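Local coordinates for nitrogenase molybdenum-iron protein beta chain (Clostridium pasteurianum, PDB 4WES), which pairs with the alpha chain to form the molybdenum-iron component of nitrogenase, which reduces dinitrogen to ammonia, and shares an [8Fe-7S] cluster with that chain, at the interface of chains B and A. Coordinates in Å, arbitrary orientation; residue numbers count along the deposited sequence, not the author numbering. Chains: chain A, Nitrogenase molybdenum-iron protein beta chain; chain B, Nitrogenase molybdenum-iron protein alpha chain.

Contact 1: the interface of chains B and A. Residues chain B 104, 134; chain A 2, 4-5, 17, 375.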
ATOM      1  N   TYR B 104      -4.672 -20.585  15.879  1.00  8.12           N
ATOM      2  CA  TYR B 104      -4.531 -20.201  17.266  1.00  8.21           C
ATOM      3  C   TYR B 104      -3.299 -20.831  17.886  1.00  8.12           C
ATOM      4  O   TYR B 104      -2.900 -21.914  17.489  1.00  8.32           O
ATOM      5  CB  TYR B 104      -5.727 -20.666  18.114  1.00  8.73           C
ATOM      6  CG  TYR B 104      -7.048 -20.131  17.671  1.00  8.17           C
ATOM      7  CD1 TYR B 104      -7.608 -19.009  18.247  1.00  9.42           C
ATOM      8  CD2 TYR B 104      -7.787 -20.756  16.669  1.00  9.31           C
ATOM      9  CE1 TYR B 104      -8.845 -18.525  17.834  1.00  9.21           C
ATOM     10  CE2 TYR B 104      -9.014 -20.270  16.264  1.00  9.13           C
ATOM     11  CZ  TYR B 104      -9.556 -19.171  16.858  1.00  8.16           C
ATOM     12  OH  TYR B 104     -10.774 -18.711  16.433  1.00  9.71           O
ATOM     13  N   PHE B 134     -14.057 -24.122  24.034  1.00 10.40           N
ATOM     14  CA  PHE B 134     -13.855 -24.712  22.699  1.00 10.83           C
ATOM     15  C   PHE B 134     -14.415 -26.100  22.499  1.00 11.92           C
ATOM     16  O   PHE B 134     -14.582 -26.518  21.360  1.00 12.95           O
ATOM     17  CB  PHE B 134     -12.359 -24.689  22.348  1.00 10.83           C
ATOM     18  CG  PHE B 134     -11.780 -23.311  22.364  1.00 10.61           C
ATOM     19  CD1 PHE B 134     -12.253 -22.342  21.504  1.00 12.24           C
ATOM     20  CD2 PHE B 134     -10.797 -22.974  23.257  1.00 11.01           C
ATOM     21  CE1 PHE B 134     -11.762 -21.051  21.551  1.00 13.38           C
ATOM     22  CE2 PHE B 134     -10.304 -21.688  23.308  1.00 11.61           C
ATOM     23  CZ  PHE B 134     -10.783 -20.724  22.454  1.00 11.78           C
TER
ATOM     24  N   LEU A   2     -10.907 -17.803  11.993  1.00  8.88           N
ATOM     25  CA  LEU A   2     -10.974 -17.625  13.466  1.00  9.21           C
ATOM     26  C   LEU A   2     -12.393 -17.990  13.934  1.00  8.86           C
ATOM     27  O   LEU A   2     -13.004 -17.327  14.765  1.00  9.21           O
ATOM     28  CB  LEU A   2     -10.551 -16.219  13.882  1.00  9.35           C
ATOM     29  CG  LEU A   2      -9.086 -15.887  13.663  1.00  9.32           C
ATOM     30  CD1 LEU A   2      -8.900 -14.389  13.772  1.00  9.93           C
ATOM     31  CD2 LEU A   2      -8.211 -16.628  14.627  1.00 10.60           C
ATOM     32  N   ALA A   4     -13.555 -20.262  15.818  1.00 10.18           N
ATOM     33  CA  ALA A   4     -13.710 -20.650  17.214  1.00 10.87           C
ATOM     34  C   ALA A   4     -13.776 -19.494  18.168  1.00 10.38           C
ATOM     35  O   ALA A   4     -13.964 -19.702  19.356  1.00 11.88           O
ATOM     36  CB  ALA A   4     -12.584 -21.608  17.625  1.00 11.13           C
ATOM     37  N   THR A   5     -13.632 -18.258  17.682  1.00  9.89           N
ATOM     38  CA  THR A   5     -13.690 -17.099  18.550  1.00 10.85           C
ATOM     39  C   THR A   5     -15.138 -16.602  18.670  1.00 12.11           C
ATOM     40  O   THR A   5     -15.694 -16.139  17.674  1.00 13.89           O
ATOM     41  CB  THR A   5     -12.802 -15.979  17.990  1.00 10.40           C
ATOM     42  OG1 THR A   5     -11.484 -16.508  17.876  1.00  9.93           O
ATOM     43  CG2 THR A   5     -12.820 -14.783  18.924  1.00 10.48           C
ATOM     44  N   ILE A  17      -4.155 -16.837  24.654  1.00  8.20           N
ATOM     45  CA  ILE A  17      -4.463 -17.214  23.290  1.00  8.34           C
ATOM     46  C   ILE A  17      -3.944 -16.114  22.377  1.00  7.51           C
ATOM     47  O   ILE A  17      -4.296 -14.967  22.548  1.00  8.89           O
ATOM     48  CB  ILE A  17      -5.994 -17.386  23.057  1.00  8.32           C
ATOM     49  CG1 ILE A  17      -6.638 -18.313  24.091  1.00  8.81           C
ATOM     50  CG2 ILE A  17      -6.237 -17.864  21.637  1.00  9.19           C
ATOM     51  CD1 ILE A  17      -8.162 -18.337  24.027  1.00  9.64           C
ATOM     52  N   PHE A 375      -6.922 -12.499  20.809  1.00  8.14           N
ATOM     53  CA  PHE A 375      -8.254 -13.090  20.983  1.00  8.48           C
ATOM     54  C   PHE A 375      -9.179 -12.088  21.647  1.00  9.01           C
ATOM     55  O   PHE A 375     -10.326 -11.907  21.184  1.00  9.70           O
ATOM     56  CB  PHE A 375      -8.106 -14.404  21.768  1.00  8.88           C
ATOM     57  CG  PHE A 375      -9.340 -15.262  21.806  1.00  8.86           C
ATOM     58  CD1 PHE A 375      -9.503 -16.321  20.937  1.00  9.69           C
ATOM     59  CD2 PHE A 375     -10.320 -15.051  22.759  1.00  9.38           C
ATOM     60  CE1 PHE A 375     -10.600 -17.148  20.998  1.00  9.79           C
ATOM     61  CE2 PHE A 375     -11.433 -15.877  22.804  1.00 10.46           C
ATOM     62  CZ  PHE A 375     -11.565 -16.939  21.946  1.00 10.41           C
TER

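Contact 2: the interface of chains B and A. Residues chain B 13-14, 17, 47, 445, 447; chain A 90, 93-95.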
ATOM      1  N   TYR B  13      38.700 -26.230  13.129  1.00 14.17           N
ATOM      2  CA  TYR B  13      38.231 -26.633  14.444  1.00 13.92           C
ATOM      3  C   TYR B  13      39.387 -26.790  15.430  1.00 16.78           C
ATOM      4  O   TYR B  13      40.463 -27.293  15.060  1.00 17.53           O
ATOM      5  CB  TYR B  13      37.542 -27.970  14.342  1.00 14.26           C
ATOM      6  CG  TYR B  13      36.177 -28.025  13.680  1.00 13.30           C
ATOM      7  CD1 TYR B  13      35.104 -27.273  14.153  1.00 15.13           C
ATOM      8  CD2 TYR B  13      35.904 -28.971  12.712  1.00 15.71           C
ATOM      9  CE1 TYR B  13      33.844 -27.385  13.593  1.00 14.27           C
ATOM     10  CE2 TYR B  13      34.649 -29.101  12.155  1.00 17.04           C
ATOM     11  CZ  TYR B  13      33.629 -28.290  12.596  1.00 13.46           C
ATOM     12  OH  TYR B  13      32.353 -28.488  12.138  1.00 13.21           O
ATOM     13  N   ILE B  14      39.169 -26.392  16.672  1.00 15.15           N
ATOM     14  CA  ILE B  14      40.158 -26.675  17.726  1.00 15.25           C
ATOM     15  C   ILE B  14      40.227 -28.191  17.932  1.00 15.26           C
ATOM     16  O   ILE B  14      39.305 -28.899  17.535  1.00 15.43           O
ATOM     17  CB  ILE B  14      39.807 -25.935  19.036  1.00 16.81           C
ATOM     18  CG1 ILE B  14      38.492 -26.462  19.630  1.00 16.54           C
ATOM     19  CG2 ILE B  14      39.803 -24.437  18.828  1.00 17.72           C
ATOM     20  CD1 ILE B  14      38.090 -25.722  20.896  1.00 19.95           C
ATOM     21  N   THR B  17      37.144 -30.253  19.289  1.00 15.13           N
ATOM     22  CA  THR B  17      36.009 -30.176  18.377  1.00 13.70           C
ATOM     23  C   THR B  17      36.278 -30.922  17.063  1.00 13.25           C
ATOM     24  O   THR B  17      35.369 -31.564  16.533  1.00 14.36           O
ATOM     25  CB  THR B  17      35.686 -28.704  18.112  1.00 14.06           C
ATOM     26  OG1 THR B  17      35.520 -28.059  19.379  1.00 15.46           O
ATOM     27  CG2 THR B  17      34.413 -28.549  17.268  1.00 14.99           C
ATOM     28  N   ILE B  47      28.782 -23.780  18.235  1.00 11.06           N
ATOM     29  CA  ILE B  47      29.174 -24.112  16.881  0.51 10.80           C
ATOM     30  C   ILE B  47      28.281 -23.469  15.788  1.00 10.11           C
ATOM     31  O   ILE B  47      28.629 -23.541  14.615  1.00 11.76           O
ATOM     32  CB  ILE B  47      29.274 -25.658  16.804  0.51 12.64           C
ATOM     33  CG1 ILE B  47      30.375 -26.081  15.824  0.51 13.13           C
ATOM     34  CG2 ILE B  47      27.920 -26.264  16.480  0.51 11.69           C
ATOM     35  CD1 ILE B  47      30.908 -27.488  15.951  0.51 14.42           C
ATOM     36  N   ASN B 445      27.151 -27.127  10.533  1.00  9.52           N
ATOM     37  CA  ASN B 445      27.127 -25.804  11.150  1.00  9.84           C
ATOM     38  C   ASN B 445      27.532 -24.729  10.157  1.00  9.46           C
ATOM     39  O   ASN B 445      27.875 -25.011   9.020  1.00 10.00           O
ATOM     40  CB  ASN B 445      27.961 -25.808  12.422  1.00 10.17           C
ATOM     41  CG  ASN B 445      29.398 -26.143  12.156  1.00 10.69           C
ATOM     42  OD1 ASN B 445      30.055 -25.523  11.305  1.00 11.46           O
ATOM     43  ND2 ASN B 445      29.934 -27.119  12.891  1.00 11.77           N
ATOM     44  N   HIS B 447      30.187 -22.780   9.965  1.00 10.36           N
ATOM     45  CA  HIS B 447      31.538 -22.972   9.472  1.00 11.01           C
ATOM     46  C   HIS B 447      31.592 -24.005   8.361  1.00 10.75           C
ATOM     47  O   HIS B 447      32.194 -23.772   7.295  1.00 11.33           O
ATOM     48  CB  HIS B 447      32.467 -23.412  10.633  1.00 11.92           C
ATOM     49  CG  HIS B 447      33.751 -23.980  10.157  1.00 13.20           C
ATOM     50  ND1 HIS B 447      34.799 -23.185   9.725  1.00 13.34           N
ATOM     51  CD2 HIS B 447      34.131 -25.266   9.931  1.00 14.11           C
ATOM     52  CE1 HIS B 447      35.758 -23.959   9.265  1.00 14.73           C
ATOM     53  NE2 HIS B 447      35.393 -25.223   9.384  1.00 14.34           N
TER
ATOM     54  N   ASN A  90      34.818 -22.434  21.113  1.00 13.99           N
ATOM     55  CA  ASN A  90      34.440 -22.643  19.709  1.00 14.21           C
ATOM     56  C   ASN A  90      34.074 -21.351  19.004  1.00 14.23           C
ATOM     57  O   ASN A  90      34.410 -21.185  17.805  1.00 15.56           O
ATOM     58  CB  ASN A  90      33.319 -23.661  19.606  1.00 13.77           C
ATOM     59  CG  ASN A  90      33.820 -25.055  19.893  1.00 13.67           C
ATOM     60  OD1 ASN A  90      34.697 -25.556  19.184  1.00 14.76           O
ATOM     61  ND2 ASN A  90      33.267 -25.712  20.925  1.00 16.82           N
ATOM     62  N   SER A  93      37.361 -19.283  18.213  1.00 15.04           N
ATOM     63  CA  SER A  93      38.202 -19.981  17.218  1.00 16.63           C
ATOM     64  C   SER A  93      37.572 -20.017  15.839  1.00 15.35           C
ATOM     65  O   SER A  93      38.253 -19.746  14.843  1.00 18.01           O
ATOM     66  CB  SER A  93      38.527 -21.405  17.695  1.00 19.35           C
ATOM     67  OG  SER A  93      37.349 -22.238  17.818  1.00 18.28           O
ATOM     68  N   LEU A  94      36.281 -20.347  15.742  1.00 13.54           N
ATOM     69  CA  LEU A  94      35.642 -20.495  14.448  1.00 13.94           C
ATOM     70  C   LEU A  94      35.149 -19.200  13.888  1.00 13.38           C
ATOM     71  O   LEU A  94      35.159 -19.039  12.663  1.00 14.34           O
ATOM     72  CB  LEU A  94      34.463 -21.460  14.519  1.00 15.42           C
ATOM     73  CG  LEU A  94      34.758 -22.923  14.720  1.00 16.79           C
ATOM     74  CD1 LEU A  94      33.448 -23.706  14.821  1.00 15.31           C
ATOM     75  CD2 LEU A  94      35.604 -23.472  13.579  1.00 16.05           C
ATOM     76  N   TYR A  95      34.596 -18.329  14.742  1.00 11.99           N
ATOM     77  CA  TYR A  95      33.825 -17.195  14.273  1.00 11.43           C
ATOM     78  C   TYR A  95      34.383 -15.836  14.652  1.00 11.84           C
ATOM     79  O   TYR A  95      33.932 -14.827  14.116  1.00 14.07           O
ATOM     80  CB  TYR A  95      32.368 -17.357  14.739  1.00 12.61           C
ATOM     81  CG  TYR A  95      31.752 -18.677  14.271  1.00 11.41           C
ATOM     82  CD1 TYR A  95      31.749 -19.018  12.926  1.00 11.51           C
ATOM     83  CD2 TYR A  95      31.264 -19.595  15.183  1.00 12.38           C
ATOM     84  CE1 TYR A  95      31.238 -20.230  12.490  1.00 11.24           C
ATOM     85  CE2 TYR A  95      30.718 -20.807  14.750  1.00 11.84           C
ATOM     86  CZ  TYR A  95      30.743 -21.117  13.404  1.00 10.86           C
ATOM     87  OH  TYR A  95      30.216 -22.315  12.960  1.00 11.51           O
TER
HETATM   88  O   HOH W   1      36.513 -25.052  17.013  1.00 14.82           O
HETATM   89  O   HOH W   2      34.581 -28.236  21.925  1.00 17.52           O
HETATM   90  O   HOH W   3      34.592 -20.494  10.367  1.00 19.61           O

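Contact 1: the interface of chains B and A
The phenol oxygen OH of B:Tyr104 is caught by the first residues of the beta chain. It shares a hydrogen bond of 2.7 Å with A:Thr5 OG1, in which either hydroxyl could be the donor, and so the beta-chain N-terminal stretch packs onto the alpha subunit in the alpha-beta interface of the tetramer. The threonine hydroxyl lies in the ring plane, on the CE1 side of the tyrosine, so it meets the phenol at the edge of the ring. The backbone N of A:Thr5 is 3.2 Å from the same OH and could add at most a weak bond, because its N-H points well away from the oxygen. The A:Leu2 carbonyl O, 3.1 Å from that OH, is approached from the flank of the C=O, which makes it a poor acceptor here. A:Leu2 also lays CD2 over one tyrosine face, 3.6 Å from CZ and toward the rim. A:Ala4 CB comes from the other side of the ring plane, beyond the rim, so the phenol end is held between the two aliphatic groups.

Next to this, A:Phe375 sits at the rims of both alpha-chain rings. With CG anti to its backbone N (chi1 -169°), its CD1-CE1 edge faces B:Tyr104 CE1, while CE1 lies 3.9 Å from B:Phe134 CZ. The two phenylalanine planes are nearly perpendicular. Within the beta chain, A:Ile17 CD1 covers the centre of one A:Phe375 face and A:Thr5 CG2 lies over the other, which probably limits how that ring can turn. The same A:Ile17 methyl reaches the rim of B:Phe134. Farther round that rim, the A:Ala4 carbonyl O lies in the ring plane, 3.4 Å from B:Phe134 CE1.

Contact 2: the interface of chains B and A
This is a mixed polar and apolar heterodimer interface, where the last turns of beta-chain helix 81-95 lie against three separate stretches of the alpha chain and help hold the two subunits together. A:Tyr95 ends the helix with its phenol OH, which serves two backbone groups at once: it donates to the B:Ile47 carbonyl O at 2.6 Å, from above the carbonyl plane, and accepts from B:His447 N at 3.0 Å. That N-H reaches the tyrosine at its edge, in the ring plane. A:Leu94 CB lies over the centre of one face of the ring and helps set its tilt.

From there the A:Leu94 side chain runs on toward the alpha chain, with CG anti to its own carbonyl carbon (chi1 -70°). Its CD2 methyl sits 3.9 Å above the B:His447 imidazole, off centre, and also touches B:Tyr13 CD1, while CD1 meets B:Ile47 CG1. B:His447 in turn lays CD2 over a face of B:Tyr13, whose OH receives a bond from B:Asn445 ND2, so the alpha-chain groups under the leucine brace one another. Water 3 joins B:His447 ND1 to the A:Leu94 carbonyl O.

One turn back, A:Asn90 OD1 takes a 2.6 Å bond from B:Thr17 OG1, in the carbonyl plane and on a lone pair. Water 2 bridges the same threonine hydroxyl to A:Asn90 ND2, closing a small ring that is consistent with the amide orientation modelled and probably helps hold it. Water 1 ties A:Asn90 OD1 and A:Ser93 OG to the backbone N of B:Ile14. B:Ile14 CG2 presses on A:Ser93 CB at 3.5 Å, a tight fit. By seizing amide, leucine and phenol together, the site probably fixes the position of the beta-chain helix against the alpha subunit.

Contact 1 and contact 2 lie about 45 Å apart, measured between the centres of their C-alpha atoms, and belong to one alpha-beta interface without sharing a residue or a helix. Contact 1 joins the beta-chain N-terminal stretch, strand 16-17 and helix 374-383 to a loop and helix 120-134 of the alpha chain; contact 2 sets beta-chain helix 81-95 against the alpha N-terminal region, the loop at B:Ile47 and the start of helix 446-456. Two such widely spaced attachments should resist rocking between the subunits, which would help keep the cysteines from both chains in register around their shared [8Fe-7S] cluster.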